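Local coordinates for uncharacterized protein TP-0789 domain-containing protein (Desulfovibrio piger ATCC 29098, PDB 4Z48) that is of unknown function but belongs to the LolA-like family and so may bind lipid or lipoprotein acyl chains at the cell envelope, at residues 93-102 / 237-245. Numbering follows the deposited sequence. Where two conformers were deposited one is given.
Sequences WVYLPAESLV and AYFEHSALQ
Leu244 packs against Trp93, Tyr95 and Val102 of the hairpin made by strands 91-96 and 101-104, and shows how a C-terminal segment can pack onto one face of a hairpin at the margin of the fold without one direct hydrogen bond across the contact. Its two methyls part company: CD1 reaches Trp93 CB at 3.6 Å and also meets Val102 CG1, while CD2 rests beside Tyr95 CB. Leu244 also touches Lys77 and Leu79 of the neighbouring strand 77-82. The carbonyl O of Leu244 stands 3.8 Å above one face of the Tyr95 ring, displaced toward its rim. The hairpin turn carries a G1 beta bulge, Ser100 and Leu101 both facing Leu96, and the hairpin lies at one end of the antiparallel strand order, consistent with the open beta-barrel of LolA-like proteins. The side chain of Gln245, poorly ordered, runs at about a right angle to that of Tyr95, with Gln245 CG 3.7 Å from Tyr95 CE1; its OE1 comes within 3.4 Å of Val102 CG2 and accepts a hydrogen bond from a water that is itself weakly bonded to Val102 N. His241, with CG anti to its own backbone N (chi1 -157°), turns its ring edge onto the indole face of Trp93 in a T-shaped pair, planes 73° apart. Trp81 meets the same indole edge-to-face.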
loop_
_atom_site.group_PDB
_atom_site.type_symbol
_atom_site.label_atom_id
_atom_site.label_comp_id
_atom_site.label_asym_id
_atom_site.label_seq_id
_atom_site.Cartn_x
_atom_site.Cartn_y
_atom_site.Cartn_z
ATOM N N TRP A 93 4.282 10.398 -9.743
ATOM C CA TRP A 93 5.169 11.553 -9.760
ATOM C C TRP A 93 5.480 12.039 -8.343
ATOM O O TRP A 93 4.668 11.906 -7.425
ATOM C CB TRP A 93 4.544 12.706 -10.536
ATOM C CG TRP A 93 4.207 12.418 -11.969
ATOM C CD1 TRP A 93 4.976 12.688 -13.059
ATOM C CD2 TRP A 93 2.947 11.960 -12.467
ATOM N NE1 TRP A 93 4.283 12.399 -14.213
ATOM C CE2 TRP A 93 3.029 11.966 -13.880
ATOM C CE3 TRP A 93 1.745 11.554 -11.855
ATOM C CZ2 TRP A 93 1.951 11.593 -14.691
ATOM C CZ3 TRP A 93 0.681 11.192 -12.657
ATOM C CH2 TRP A 93 0.792 11.197 -14.058
ATOM N N VAL A 94 6.648 12.629 -8.186
ATOM C CA VAL A 94 7.056 13.228 -6.911
ATOM C C VAL A 94 7.486 14.666 -7.168
ATOM O O VAL A 94 8.246 14.901 -8.110
ATOM C CB VAL A 94 8.179 12.420 -6.160
ATOM C CG1 VAL A 94 9.436 12.226 -7.018
ATOM C CG2 VAL A 94 8.535 13.064 -4.807
ATOM N N TYR A 95 6.973 15.621 -6.352
ATOM C CA TYR A 95 7.450 17.005 -6.292
ATOM C C TYR A 95 8.485 17.062 -5.147
ATOM O O TYR A 95 8.155 16.720 -4.007
ATOM C CB TYR A 95 6.309 18.013 -6.092
ATOM C CG TYR A 95 6.826 19.406 -5.827
ATOM C CD1 TYR A 95 7.179 20.253 -6.875
ATOM C CD2 TYR A 95 7.036 19.857 -4.523
ATOM C CE1 TYR A 95 7.733 21.509 -6.637
ATOM C CE2 TYR A 95 7.574 21.118 -4.273
ATOM C CZ TYR A 95 7.899 21.948 -5.334
ATOM O OH TYR A 95 8.421 23.192 -5.095
ATOM N N LEU A 96 9.727 17.438 -5.467
ATOM C CA LEU A 96 10.848 17.543 -4.517
ATOM C C LEU A 96 11.078 19.022 -4.161
ATOM O O LEU A 96 11.443 19.793 -5.048
ATOM C CB LEU A 96 12.122 16.913 -5.104
ATOM C CG LEU A 96 12.022 15.404 -5.426
ATOM C CD1 LEU A 96 13.147 14.980 -6.386
ATOM C CD2 LEU A 96 12.053 14.561 -4.170
ATOM N N PRO A 97 10.838 19.436 -2.887
ATOM C CA PRO A 97 10.938 20.867 -2.547
ATOM C C PRO A 97 12.337 21.470 -2.674
ATOM O O PRO A 97 12.417 22.667 -2.956
ATOM C CB PRO A 97 10.461 20.914 -1.091
ATOM C CG PRO A 97 10.716 19.492 -0.553
ATOM C CD PRO A 97 10.355 18.650 -1.728
ATOM N N ALA A 98 13.414 20.682 -2.432
ATOM C CA ALA A 98 14.811 21.178 -2.498
ATOM C C ALA A 98 15.223 21.640 -3.905
ATOM O O ALA A 98 16.059 22.551 -4.023
ATOM C CB ALA A 98 15.777 20.097 -2.033
ATOM N N GLU A 99 14.659 21.000 -4.954
ATOM C CA GLU A 99 15.000 21.384 -6.325
ATOM C C GLU A 99 13.796 21.986 -7.077
ATOM O O GLU A 99 13.945 22.370 -8.248
ATOM C CB GLU A 99 15.605 20.198 -7.096
ATOM C CG GLU A 99 17.078 19.959 -6.782
ATOM C CD GLU A 99 18.059 20.930 -7.413
ATOM O OE1 GLU A 99 18.299 20.816 -8.637
ATOM O OE2 GLU A 99 18.610 21.785 -6.682
ATOM N N SER A 100 12.626 22.136 -6.386
ATOM C CA SER A 100 11.364 22.720 -6.882
ATOM C C SER A 100 11.022 22.060 -8.243
ATOM O O SER A 100 10.637 22.735 -9.204
ATOM C CB SER A 100 11.465 24.242 -6.989
ATOM O OG SER A 100 11.810 24.853 -5.753
ATOM N N LEU A 101 11.257 20.736 -8.309
ATOM C CA LEU A 101 11.093 19.871 -9.482
ATOM C C LEU A 101 10.078 18.813 -9.270
ATOM O O LEU A 101 9.966 18.305 -8.165
ATOM C CB LEU A 101 12.408 19.124 -9.793
ATOM C CG LEU A 101 13.483 19.826 -10.592
ATOM C CD1 LEU A 101 14.706 18.944 -10.670
ATOM C CD2 LEU A 101 13.006 20.141 -12.021
ATOM N N VAL A 102 9.467 18.367 -10.374
ATOM C CA VAL A 102 8.562 17.225 -10.449
ATOM C C VAL A 102 9.321 16.142 -11.252
ATOM O O VAL A 102 9.886 16.457 -12.296
ATOM C CB VAL A 102 7.177 17.595 -11.082
ATOM C CG1 VAL A 102 6.288 16.359 -11.273
ATOM C CG2 VAL A 102 6.449 18.661 -10.250
ATOM N N ALA A 237 -9.330 18.421 -8.004
ATOM C CA ALA A 237 -8.186 19.339 -8.019
ATOM C C ALA A 237 -6.957 18.784 -7.284
ATOM O O ALA A 237 -5.819 19.069 -7.686
ATOM C CB ALA A 237 -8.588 20.672 -7.400
ATOM N N TYR A 238 -7.180 18.016 -6.194
ATOM C CA TYR A 238 -6.098 17.397 -5.421
ATOM C C TYR A 238 -5.328 16.379 -6.249
ATOM O O TYR A 238 -4.201 16.050 -5.904
ATOM C CB TYR A 238 -6.672 16.642 -4.210
ATOM C CG TYR A 238 -7.107 17.474 -3.029
ATOM C CD1 TYR A 238 -6.175 17.968 -2.118
ATOM C CD2 TYR A 238 -8.456 17.650 -2.739
ATOM C CE1 TYR A 238 -6.574 18.700 -1.001
ATOM C CE2 TYR A 238 -8.869 18.357 -1.611
ATOM C CZ TYR A 238 -7.924 18.879 -0.742
ATOM O OH TYR A 238 -8.330 19.588 0.367
ATOM N N PHE A 239 -5.966 15.830 -7.297
ATOM C CA PHE A 239 -5.401 14.733 -8.081
ATOM C C PHE A 239 -4.959 15.148 -9.487
ATOM O O PHE A 239 -4.615 14.287 -10.303
ATOM C CB PHE A 239 -6.414 13.556 -8.121
ATOM C CG PHE A 239 -7.012 13.330 -6.747
ATOM C CD1 PHE A 239 -6.275 12.699 -5.744
ATOM C CD2 PHE A 239 -8.277 13.811 -6.434
ATOM C CE1 PHE A 239 -6.810 12.522 -4.465
ATOM C CE2 PHE A 239 -8.793 13.670 -5.145
ATOM C CZ PHE A 239 -8.059 13.020 -4.171
ATOM N N GLU A 240 -4.918 16.456 -9.761
ATOM C CA GLU A 240 -4.446 16.952 -11.052
ATOM C C GLU A 240 -2.949 17.159 -10.975
ATOM O O GLU A 240 -2.424 17.518 -9.906
ATOM C CB GLU A 240 -5.153 18.248 -11.447
ATOM C CG GLU A 240 -6.535 18.024 -12.035
ATOM C CD GLU A 240 -7.440 19.243 -12.029
ATOM O OE1 GLU A 240 -6.921 20.383 -12.097
ATOM O OE2 GLU A 240 -8.675 19.054 -11.962
ATOM N N HIS A 241 -2.262 16.975 -12.112
ATOM C CA HIS A 241 -0.808 17.143 -12.200
ATOM C C HIS A 241 -0.373 18.519 -11.670
ATOM O O HIS A 241 0.705 18.611 -11.079
ATOM C CB HIS A 241 -0.304 16.897 -13.633
ATOM C CG HIS A 241 1.137 16.510 -13.673
ATOM N ND1 HIS A 241 2.104 17.397 -14.110
ATOM C CD2 HIS A 241 1.736 15.363 -13.278
ATOM C CE1 HIS A 241 3.260 16.760 -13.989
ATOM N NE2 HIS A 241 3.090 15.534 -13.486
ATOM N N SER A 242 -1.279 19.538 -11.762
ATOM C CA SER A 242 -1.132 20.918 -11.261
ATOM C C SER A 242 -1.049 21.008 -9.729
ATOM O O SER A 242 -0.475 21.970 -9.227
ATOM C CB SER A 242 -2.286 21.794 -11.745
ATOM O OG SER A 242 -3.547 21.374 -11.248
ATOM N N ALA A 243 -1.611 20.032 -8.985
ATOM C CA ALA A 243 -1.539 20.012 -7.515
ATOM C C ALA A 243 -0.078 19.806 -7.029
ATOM O O ALA A 243 0.236 20.119 -5.876
ATOM C CB ALA A 243 -2.438 18.921 -6.955
ATOM N N LEU A 244 0.818 19.313 -7.925
ATOM C CA LEU A 244 2.222 19.070 -7.607
ATOM C C LEU A 244 3.006 20.391 -7.509
ATOM O O LEU A 244 3.297 20.791 -6.388
ATOM C CB LEU A 244 2.876 18.080 -8.589
ATOM C CG LEU A 244 2.391 16.631 -8.444
ATOM C CD1 LEU A 244 2.840 15.792 -9.615
ATOM C CD2 LEU A 244 2.884 16.006 -7.159
ATOM N N GLN A 245 3.324 21.076 -8.633
ATOM C CA GLN A 245 4.069 22.336 -8.576
ATOM C C GLN A 245 3.110 23.507 -8.376
ATOM O O GLN A 245 2.718 23.786 -7.242
ATOM C CB GLN A 245 4.937 22.531 -9.833
ATOM C CG GLN A 245 6.251 23.258 -9.533
ATOM C CD GLN A 245 7.364 22.969 -10.512
ATOM O OE1 GLN A 245 7.557 21.839 -10.978
ATOM N NE2 GLN A 245 8.175 23.976 -10.788
HETATM O O HOH W 1 9.068 20.279 -13.166
#